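Local coordinates for protein DocCel5: Type I dockerin repeat domain from A. cellulolyticus family 5 endoglucanase WP_010249057 S51I, L52N mutant (Acetivibrio cellulolyticus, PDB 5NRM) that binds a type I cohesin of a scaffoldin through its calcium-loaded dockerin repeats, probably to dock a family 5 endoglucanase into the cellulosome, at residues D4-G9 with F16-N21. Sequence-based numbering, arbitrary orientation.
Sequences DVDGNG and FALMRN. With CA (calcium ion), chain C.
Asp6 OD1 is gripped twice: it binds the calcium ion at 2.4 Å and accepts a hydrogen bond from Asn8 N at 3.1 Å, closing an Asx turn. That amide comes from above the carboxylate plane, 43° out of it. The other oxygen, Asp6 OD2, takes a hydrogen bond from a water that is itself a calcium ligand, so the carboxylate is fixed at both ends. Asp4 OD1 also binds the metal, at 2.3 Å, while Asp4 OD2 is met on its syn side by Gly9 N at 2.8 Å. Asn8 OD1 supplies a further ligand, and Ser10 O with both carboxylate oxygens of Asp15 brings the total to seven. This is the EF-hand-like calcium loop of the first dockerin repeat, leading into helix 13-23, and the loop's Val5 and Asp6 meet residues 16-21 of that helix through carbon atoms only. Asp6 CB, on the far side of its carboxylate from the metal, lies 3.6 Å from Leu18 CD1. Val5 straddles two helix residues: with CG1 beside its backbone N (chi1 -56°), CG2 reaches Leu18 CB at 3.8 Å and CG1 reaches Met19 CG at 4.1 Å. Val5 and Leu18 run past each other in opposite senses, whereas Met19 crosses Val5 at roughly a right angle. Met19 also touches Met55 of helix 49-59; on the same helix 13-23, Arg20 NE hydrogen-bonds Tyr81 O of the partner chain.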
ATOM      1  N   ASP B   4      -9.303  13.115   5.452  1.00 12.34           N
ATOM      2  CA  ASP B   4      -9.947  12.928   4.125  1.00 11.29           C
ATOM      3  C   ASP B   4      -9.844  14.296   3.406  1.00 11.35           C
ATOM      4  O   ASP B   4     -10.827  15.013   3.183  1.00 12.00           O
ATOM      5  CB  ASP B   4     -11.402  12.511   4.277  1.00 11.90           C
ATOM      6  CG  ASP B   4     -12.052  12.211   2.931  1.00 11.07           C
ATOM      7  OD1 ASP B   4     -11.298  12.120   1.983  1.00 10.48           O
ATOM      8  OD2 ASP B   4     -13.311  12.167   2.856  1.00 12.12           O
ATOM      9  N   VAL B   5      -8.629  14.679   3.018  1.00 11.36           N
ATOM     10  CA  VAL B   5      -8.395  15.977   2.401  1.00 12.36           C
ATOM     11  C   VAL B   5      -9.022  16.186   1.024  1.00 11.16           C
ATOM     12  O   VAL B   5      -9.257  17.322   0.699  1.00 11.44           O
ATOM     13  CB  VAL B   5      -6.851  16.342   2.374  1.00 13.45           C
ATOM     14  CG1 VAL B   5      -6.264  16.305   3.766  1.00 15.29           C
ATOM     15  CG2 VAL B   5      -6.075  15.487   1.437  1.00 12.86           C
ATOM     16  N   ASP B   6      -9.369  15.132   0.277  1.00  9.82           N
ATOM     17  CA  ASP B   6     -10.082  15.349  -0.990  1.00  9.44           C
ATOM     18  C   ASP B   6     -11.572  15.164  -0.815  1.00  9.66           C
ATOM     19  O   ASP B   6     -12.282  15.369  -1.769  1.00 10.32           O
ATOM     20  CB  ASP B   6      -9.601  14.492  -2.157  1.00  8.99           C
ATOM     21  CG  ASP B   6      -9.819  12.983  -1.954  1.00  8.76           C
ATOM     22  OD1 ASP B   6     -10.504  12.564  -1.054  1.00  8.39           O
ATOM     23  OD2 ASP B   6      -9.250  12.283  -2.827  1.00  9.29           O
ATOM     24  N   GLY B   7     -12.057  14.829   0.374  1.00  9.90           N
ATOM     25  CA  GLY B   7     -13.487  14.806   0.618  1.00 10.82           C
ATOM     26  C   GLY B   7     -14.237  13.636   0.040  1.00 10.76           C
ATOM     27  O   GLY B   7     -15.487  13.685   0.062  1.00 12.06           O
ATOM     28  N   ASN B   8     -13.524  12.624  -0.454  1.00 10.00           N
ATOM     29  CA  ASN B   8     -14.212  11.556  -1.186  1.00 10.07           C
ATOM     30  C   ASN B   8     -14.870  10.508  -0.265  1.00 10.69           C
ATOM     31  O   ASN B   8     -15.688   9.723  -0.737  1.00 10.73           O
ATOM     32  CB  ASN B   8     -13.365  10.905  -2.262  1.00  9.68           C
ATOM     33  CG  ASN B   8     -12.328   9.979  -1.727  1.00  9.31           C
ATOM     34  OD1 ASN B   8     -12.025   9.973  -0.515  1.00  9.76           O
ATOM     35  ND2 ASN B   8     -11.783   9.161  -2.590  1.00  9.53           N
ATOM     36  N   GLY B   9     -14.661  10.600   1.037  1.00 10.87           N
ATOM     37  CA  GLY B   9     -15.290   9.674   1.995  1.00 12.02           C
ATOM     38  C   GLY B   9     -14.309   8.663   2.613  1.00 11.56           C
ATOM     39  O   GLY B   9     -14.673   8.057   3.618  1.00 13.07           O
ATOM     40  N   PHE B  16      -2.918  11.226   1.033  1.00  9.37           N
ATOM     41  CA  PHE B  16      -1.505  11.368   1.392  1.00 10.14           C
ATOM     42  C   PHE B  16      -0.702  12.128   0.352  1.00 10.49           C
ATOM     43  O   PHE B  16       0.100  12.973   0.693  1.00 11.35           O
ATOM     44  CB  PHE B  16      -0.986   9.942   1.530  1.00  9.91           C
ATOM     45  CG  PHE B  16       0.399   9.733   2.131  1.00 11.00           C
ATOM     46  CD1 PHE B  16       0.751  10.286   3.317  1.00 12.01           C
ATOM     47  CD2 PHE B  16       1.268   8.879   1.522  1.00 11.06           C
ATOM     48  CE1 PHE B  16       1.977   9.997   3.883  1.00 13.26           C
ATOM     49  CE2 PHE B  16       2.529   8.602   2.078  1.00 12.37           C
ATOM     50  CZ  PHE B  16       2.875   9.186   3.265  1.00 13.49           C
ATOM     51  N   ALA B  17      -0.939  11.834  -0.910  1.00  9.93           N
ATOM     52  CA  ALA B  17      -0.343  12.577  -1.998  1.00 10.86           C
ATOM     53  C   ALA B  17      -0.695  14.072  -2.051  1.00 11.56           C
ATOM     54  O   ALA B  17       0.167  14.958  -2.287  1.00 12.95           O
ATOM     55  CB  ALA B  17      -0.661  11.914  -3.313  1.00 10.63           C
ATOM     56  N   LEU B  18      -1.950  14.367  -1.824  1.00 11.19           N
ATOM     57  CA  LEU B  18      -2.373  15.730  -1.797  1.00 12.11           C
ATOM     58  C   LEU B  18      -1.714  16.462  -0.634  1.00 12.88           C
ATOM     59  O   LEU B  18      -1.298  17.602  -0.780  1.00 13.66           O
ATOM     60  CB  LEU B  18      -3.887  15.852  -1.677  1.00 11.77           C
ATOM     61  CG  LEU B  18      -4.636  15.408  -2.958  1.00 11.35           C
ATOM     62  CD1 LEU B  18      -6.086  15.209  -2.695  1.00 11.40           C
ATOM     63  CD2 LEU B  18      -4.519  16.393  -4.110  1.00 12.48           C
ATOM     64  N   MET B  19      -1.634  15.821   0.503  1.00 13.02           N
ATOM     65  CA  MET B  19      -0.905  16.418   1.619  1.00 15.43           C
ATOM     66  C   MET B  19       0.580  16.677   1.235  1.00 16.04           C
ATOM     67  O   MET B  19       1.177  17.672   1.609  1.00 17.33           O
ATOM     68  CB  MET B  19      -0.941  15.516   2.788  1.00 16.93           C
ATOM     69  CG  MET B  19      -2.307  15.393   3.369  1.00 17.95           C
ATOM     70  SD  MET B  19      -2.262  14.388   4.860  1.00 24.22           S
ATOM     71  CE  MET B  19      -1.352  15.560   5.926  1.00 22.04           C
ATOM     72  N   ARG B  20       1.174  15.736   0.461  1.00 15.53           N
ATOM     73  CA  ARG B  20       2.586  15.930   0.032  1.00 16.78           C
ATOM     74  C   ARG B  20       2.676  17.135  -0.884  1.00 17.74           C
ATOM     75  O   ARG B  20       3.546  18.000  -0.705  1.00 19.21           O
ATOM     76  CB  ARG B  20       3.103  14.679  -0.707  1.00 16.93           C
ATOM     77  CG  ARG B  20       4.578  14.727  -1.073  1.00 18.52           C
ATOM     78  CD  ARG B  20       5.492  14.633   0.157  1.00 20.21           C
ATOM     79  NE  ARG B  20       6.896  14.682  -0.249  1.00 21.99           N
ATOM     80  CZ  ARG B  20       7.914  14.908   0.572  1.00 25.34           C
ATOM     81  NH1 ARG B  20       7.708  14.951   1.872  1.00 26.19           N
ATOM     82  NH2 ARG B  20       9.146  15.005   0.097  1.00 26.90           N
ATOM     83  N   ASN B  21       1.734  17.255  -1.813  1.00 17.12           N
ATOM     84  CA  ASN B  21       1.765  18.411  -2.687  1.00 19.86           C
ATOM     85  C   ASN B  21       1.581  19.698  -1.943  1.00 20.65           C
ATOM     86  O   ASN B  21       2.200  20.708  -2.314  1.00 21.74           O
ATOM     87  CB  ASN B  21       0.733  18.330  -3.770  1.00 20.07           C
ATOM     88  CG  ASN B  21       1.214  17.578  -4.957  1.00 22.18           C
ATOM     89  OD1 ASN B  21       0.406  17.020  -5.717  1.00 26.02           O
ATOM     90  ND2 ASN B  21       2.511  17.563  -5.159  1.00 23.73           N
TER
HETATM   91 CA    CA C 101     -10.034  10.836   0.522  1.00  8.73          CA
HETATM   92  O   HOH W   1      -8.948   9.932  -1.428  1.00  8.67           O